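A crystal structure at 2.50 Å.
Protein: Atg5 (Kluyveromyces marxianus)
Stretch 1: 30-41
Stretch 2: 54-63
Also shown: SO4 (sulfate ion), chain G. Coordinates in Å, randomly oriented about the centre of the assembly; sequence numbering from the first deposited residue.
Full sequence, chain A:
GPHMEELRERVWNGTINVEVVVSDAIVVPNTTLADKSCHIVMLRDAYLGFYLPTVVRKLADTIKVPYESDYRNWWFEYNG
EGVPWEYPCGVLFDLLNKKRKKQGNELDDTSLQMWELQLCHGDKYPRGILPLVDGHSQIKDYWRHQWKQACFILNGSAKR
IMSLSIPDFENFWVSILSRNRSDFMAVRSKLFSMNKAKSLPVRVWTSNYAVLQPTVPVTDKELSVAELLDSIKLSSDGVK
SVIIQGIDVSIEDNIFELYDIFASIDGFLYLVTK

Stretch 1 30-41: NTTLADKSCHIV
Stretch 2 54-63: TVVRKLADTI

The strand through Cys 38 and Ile 40 and the helix carrying Val 55 and Lys 58 of Atg5 pack through a small apolar centre, their axes 8.8 Å apart at closest approach and their N-to-C directions 143° apart, so that they run roughly antiparallel. Cys 38 and Ile 40, alternate residues of the extended strand (phi/psi -170/136 and -138/144), both point CA-to-CB toward the helix, whereas His 39 between them points away. From stretch 2, Val 55 and Leu 59, four residues apart, supply the buried apolar surface. Ile 40 (chi1 p, chi2 t) brings CD1 to 3.6 Å from CG2 of Val 55, whose own side chain (chi1 t) leaves the helix sideways to the strand. Cys 38 (chi1 p) is buried; its SG lies 4.5 Å from Val 55 CG2 and its CB 4.0 Å from Leu 59 CD2. A short thiol side chain suits this place, touching both residues with no hydrogen bond to either. Leu 59 (chi1 m, chi2 t) points toward stretch 1 and reaches its backbone as well: CD2 is 3.5 Å from Ser 37 O and 4.0 Å from Lys 36 C.

Lys 58 covers the exposed flank of this centre. It points toward the strand with chi1 m and chi2 and chi3 t, laying its methylenes over the apolar side chains: CD is 3.9 Å from Cys 38 CB and CE 4.1 Å from Ile 40 CG2. The long aliphatic part thus makes the contact, although the residue as a whole remains exposed. The CA atoms of Cys 38 and Lys 58 are 7.2 Å apart and those of Lys 36 and Thr 62 5.7 Å, setting the register as the two chains run in opposing senses. Residues 54-57 have helical phi/psi near -60/-48, then Lys 58 is -57/-27 and Leu 59 -114/6. Lys 58 N bonds to Thr 54 O at 3.0 Å and Leu 59 N to Val 55 O at 3.2 Å; further along the chain, Thr 62 N bonds to Leu 59 O at 2.9 Å.

Thr 62 (chi1 m), buried and pointing toward stretch 1, carries the contact to its polar edge. Its methyl CG2 lies 3.4 Å from Lys 36 CB and 3.7 Å from Thr 31 OG1, while its hydroxyl OG1 donates to Asp 35 O at 3.1 Å, the one hydrogen bond between the stretches. A threonine serves both needs, pairing a methyl with a donor. The acceptor is presented by a turn: residues 33-35 have helical phi/psi, Lys 36 N bonds to Thr 32 O at 3.2 Å, and Ser 37 OG (chi1 m) donates to Leu 33 O at 3.0 Å. Lys 36 (chi1 p, the rest t) leads its end away from stretch 2. On the strand's outward side, His 39 (chi1 m) binds a sulfate through N to O3 at 2.9 Å and ND1 to O1 at 2.7 Å. In all, 429 Å² is buried between the stretches.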

# COMPACT_ATOMS: atom_id res chain seq x y z
N ASN A 30 10.68 29.74 -11.25
CA ASN A 30 11.81 29.90 -10.33
C ASN A 30 11.48 30.25 -8.88
O ASN A 30 11.67 31.38 -8.44
CB ASN A 30 12.79 30.93 -10.89
N THR A 31 10.97 29.27 -8.13
CA THR A 31 10.67 29.47 -6.72
C THR A 31 11.59 28.53 -5.97
O THR A 31 11.91 27.45 -6.46
CB THR A 31 9.20 29.16 -6.39
OG1 THR A 31 8.77 28.04 -7.17
CG2 THR A 31 8.33 30.37 -6.69
N THR A 32 12.02 28.96 -4.78
CA THR A 32 12.94 28.19 -3.95
C THR A 32 12.49 26.77 -3.66
O THR A 32 11.30 26.49 -3.52
CB THR A 32 13.20 28.90 -2.60
OG1 THR A 32 13.72 30.21 -2.85
CG2 THR A 32 14.19 28.12 -1.76
N LEU A 33 13.46 25.86 -3.57
CA LEU A 33 13.19 24.46 -3.28
C LEU A 33 12.43 24.35 -1.95
O LEU A 33 11.44 23.63 -1.85
CB LEU A 33 14.50 23.67 -3.20
CG LEU A 33 14.39 22.24 -2.66
CD1 LEU A 33 13.42 21.46 -3.52
CD2 LEU A 33 15.76 21.57 -2.66
N ALA A 34 12.91 25.07 -0.94
CA ALA A 34 12.27 25.03 0.36
C ALA A 34 10.79 25.33 0.24
O ALA A 34 9.96 24.67 0.86
CB ALA A 34 12.93 26.03 1.30
N ASP A 35 10.45 26.33 -0.57
CA ASP A 35 9.06 26.72 -0.76
C ASP A 35 8.17 25.71 -1.50
O ASP A 35 6.97 25.64 -1.26
CB ASP A 35 8.98 28.07 -1.48
CG ASP A 35 9.10 29.25 -0.54
OD1 ASP A 35 10.13 29.36 0.17
OD2 ASP A 35 8.16 30.07 -0.50
N LYS A 36 8.77 24.92 -2.39
CA LYS A 36 8.01 23.95 -3.17
C LYS A 36 8.14 22.53 -2.61
O LYS A 36 7.84 21.55 -3.28
CB LYS A 36 8.46 23.98 -4.64
CG LYS A 36 9.90 23.56 -4.86
CD LYS A 36 10.28 23.67 -6.32
CE LYS A 36 11.75 23.34 -6.54
NZ LYS A 36 12.15 23.55 -7.96
N SER A 37 8.58 22.44 -1.37
CA SER A 37 8.74 21.15 -0.72
C SER A 37 7.99 21.09 0.60
O SER A 37 7.53 22.11 1.11
CB SER A 37 10.22 20.86 -0.46
OG SER A 37 10.92 20.64 -1.66
N CYS A 38 7.88 19.89 1.13
CA CYS A 38 7.24 19.65 2.41
C CYS A 38 7.54 18.20 2.77
O CYS A 38 7.48 17.32 1.91
CB CYS A 38 5.73 19.90 2.34
SG CYS A 38 4.73 18.63 1.54
N HIS A 39 7.90 17.96 4.02
CA HIS A 39 8.20 16.61 4.46
C HIS A 39 7.07 16.14 5.34
O HIS A 39 6.62 16.86 6.23
CB HIS A 39 9.52 16.57 5.23
CG HIS A 39 10.62 17.35 4.56
ND1 HIS A 39 10.67 18.72 4.59
CD2 HIS A 39 11.66 16.94 3.80
CE1 HIS A 39 11.70 19.13 3.87
NE2 HIS A 39 12.32 18.07 3.38
N ILE A 40 6.59 14.94 5.09
CA ILE A 40 5.52 14.41 5.90
C ILE A 40 5.81 12.96 6.19
O ILE A 40 6.38 12.25 5.36
CB ILE A 40 4.19 14.52 5.18
CG1 ILE A 40 4.22 13.70 3.90
CG2 ILE A 40 3.93 15.98 4.83
CD1 ILE A 40 2.95 13.83 3.10
N VAL A 41 5.46 12.53 7.40
CA VAL A 41 5.68 11.15 7.76
C VAL A 41 4.42 10.42 7.31
O VAL A 41 3.31 10.90 7.56
CB VAL A 41 5.87 10.99 9.28
CG1 VAL A 41 6.13 9.53 9.63
CG2 VAL A 41 7.05 11.84 9.75
N THR A 54 -3.61 17.01 1.71
CA THR A 54 -2.74 17.68 2.67
C THR A 54 -1.55 18.23 1.90
O THR A 54 -1.16 19.39 2.07
CB THR A 54 -2.22 16.69 3.72
OG1 THR A 54 -3.33 15.95 4.25
CG2 THR A 54 -1.50 17.43 4.85
N VAL A 55 -0.97 17.39 1.05
CA VAL A 55 0.17 17.80 0.25
C VAL A 55 -0.23 18.92 -0.69
O VAL A 55 0.50 19.91 -0.84
CB VAL A 55 0.73 16.60 -0.52
CG1 VAL A 55 1.68 17.04 -1.62
CG2 VAL A 55 1.48 15.73 0.45
N VAL A 56 -1.40 18.81 -1.31
CA VAL A 56 -1.84 19.85 -2.20
C VAL A 56 -1.98 21.17 -1.43
O VAL A 56 -1.51 22.20 -1.88
CB VAL A 56 -3.17 19.49 -2.86
CG1 VAL A 56 -3.79 20.71 -3.49
CG2 VAL A 56 -2.93 18.41 -3.92
N ARG A 57 -2.61 21.11 -0.26
CA ARG A 57 -2.80 22.29 0.58
C ARG A 57 -1.47 22.98 0.90
O ARG A 57 -1.28 24.16 0.63
CB ARG A 57 -3.48 21.90 1.91
CG ARG A 57 -4.01 23.08 2.76
CD ARG A 57 -3.89 22.86 4.29
NE ARG A 57 -4.02 21.47 4.75
CZ ARG A 57 -5.05 20.67 4.47
NH1 ARG A 57 -6.06 21.10 3.73
NH2 ARG A 57 -5.07 19.43 4.94
N LYS A 58 -0.54 22.22 1.46
CA LYS A 58 0.75 22.79 1.84
C LYS A 58 1.52 23.45 0.70
O LYS A 58 2.32 24.36 0.95
CB LYS A 58 1.66 21.73 2.45
CG LYS A 58 1.28 21.27 3.84
CD LYS A 58 2.46 20.52 4.46
CE LYS A 58 2.01 19.55 5.55
NZ LYS A 58 2.28 20.04 6.93
N LEU A 59 1.29 23.00 -0.53
CA LEU A 59 2.02 23.54 -1.67
C LEU A 59 1.17 24.31 -2.66
O LEU A 59 1.66 24.73 -3.70
CB LEU A 59 2.75 22.40 -2.41
CG LEU A 59 3.53 21.42 -1.53
CD1 LEU A 59 4.13 20.31 -2.38
CD2 LEU A 59 4.62 22.17 -0.77
N ALA A 60 -0.11 24.52 -2.33
CA ALA A 60 -1.01 25.25 -3.23
C ALA A 60 -0.42 26.59 -3.67
O ALA A 60 -0.71 27.07 -4.77
CB ALA A 60 -2.34 25.48 -2.55
N ASP A 61 0.41 27.18 -2.82
CA ASP A 61 1.03 28.47 -3.11
C ASP A 61 2.05 28.43 -4.23
O ASP A 61 2.22 29.41 -4.97
CB ASP A 61 1.72 29.01 -1.85
CG ASP A 61 0.86 30.00 -1.10
OD1 ASP A 61 -0.36 30.08 -1.41
OD2 ASP A 61 1.40 30.70 -0.21
N THR A 62 2.74 27.30 -4.35
CA THR A 62 3.78 27.13 -5.35
C THR A 62 3.28 26.52 -6.64
O THR A 62 4.04 26.33 -7.59
CB THR A 62 4.91 26.27 -4.77
OG1 THR A 62 5.44 26.93 -3.61
CG2 THR A 62 6.01 26.06 -5.77
N ILE A 63 2.00 26.20 -6.70
CA ILE A 63 1.45 25.61 -7.91
C ILE A 63 0.98 26.70 -8.85
O ILE A 63 0.09 27.48 -8.51
CB ILE A 63 0.28 24.64 -7.59
CG1 ILE A 63 0.83 23.24 -7.29
CG2 ILE A 63 -0.66 24.54 -8.77
CD1 ILE A 63 1.85 23.18 -6.19
S SO4 G . 8.10 21.19 5.88
O1 SO4 G . 9.20 20.98 4.92
O2 SO4 G . 7.28 22.35 5.46
O3 SO4 G . 7.25 19.99 5.94
O4 SO4 G . 8.69 21.45 7.21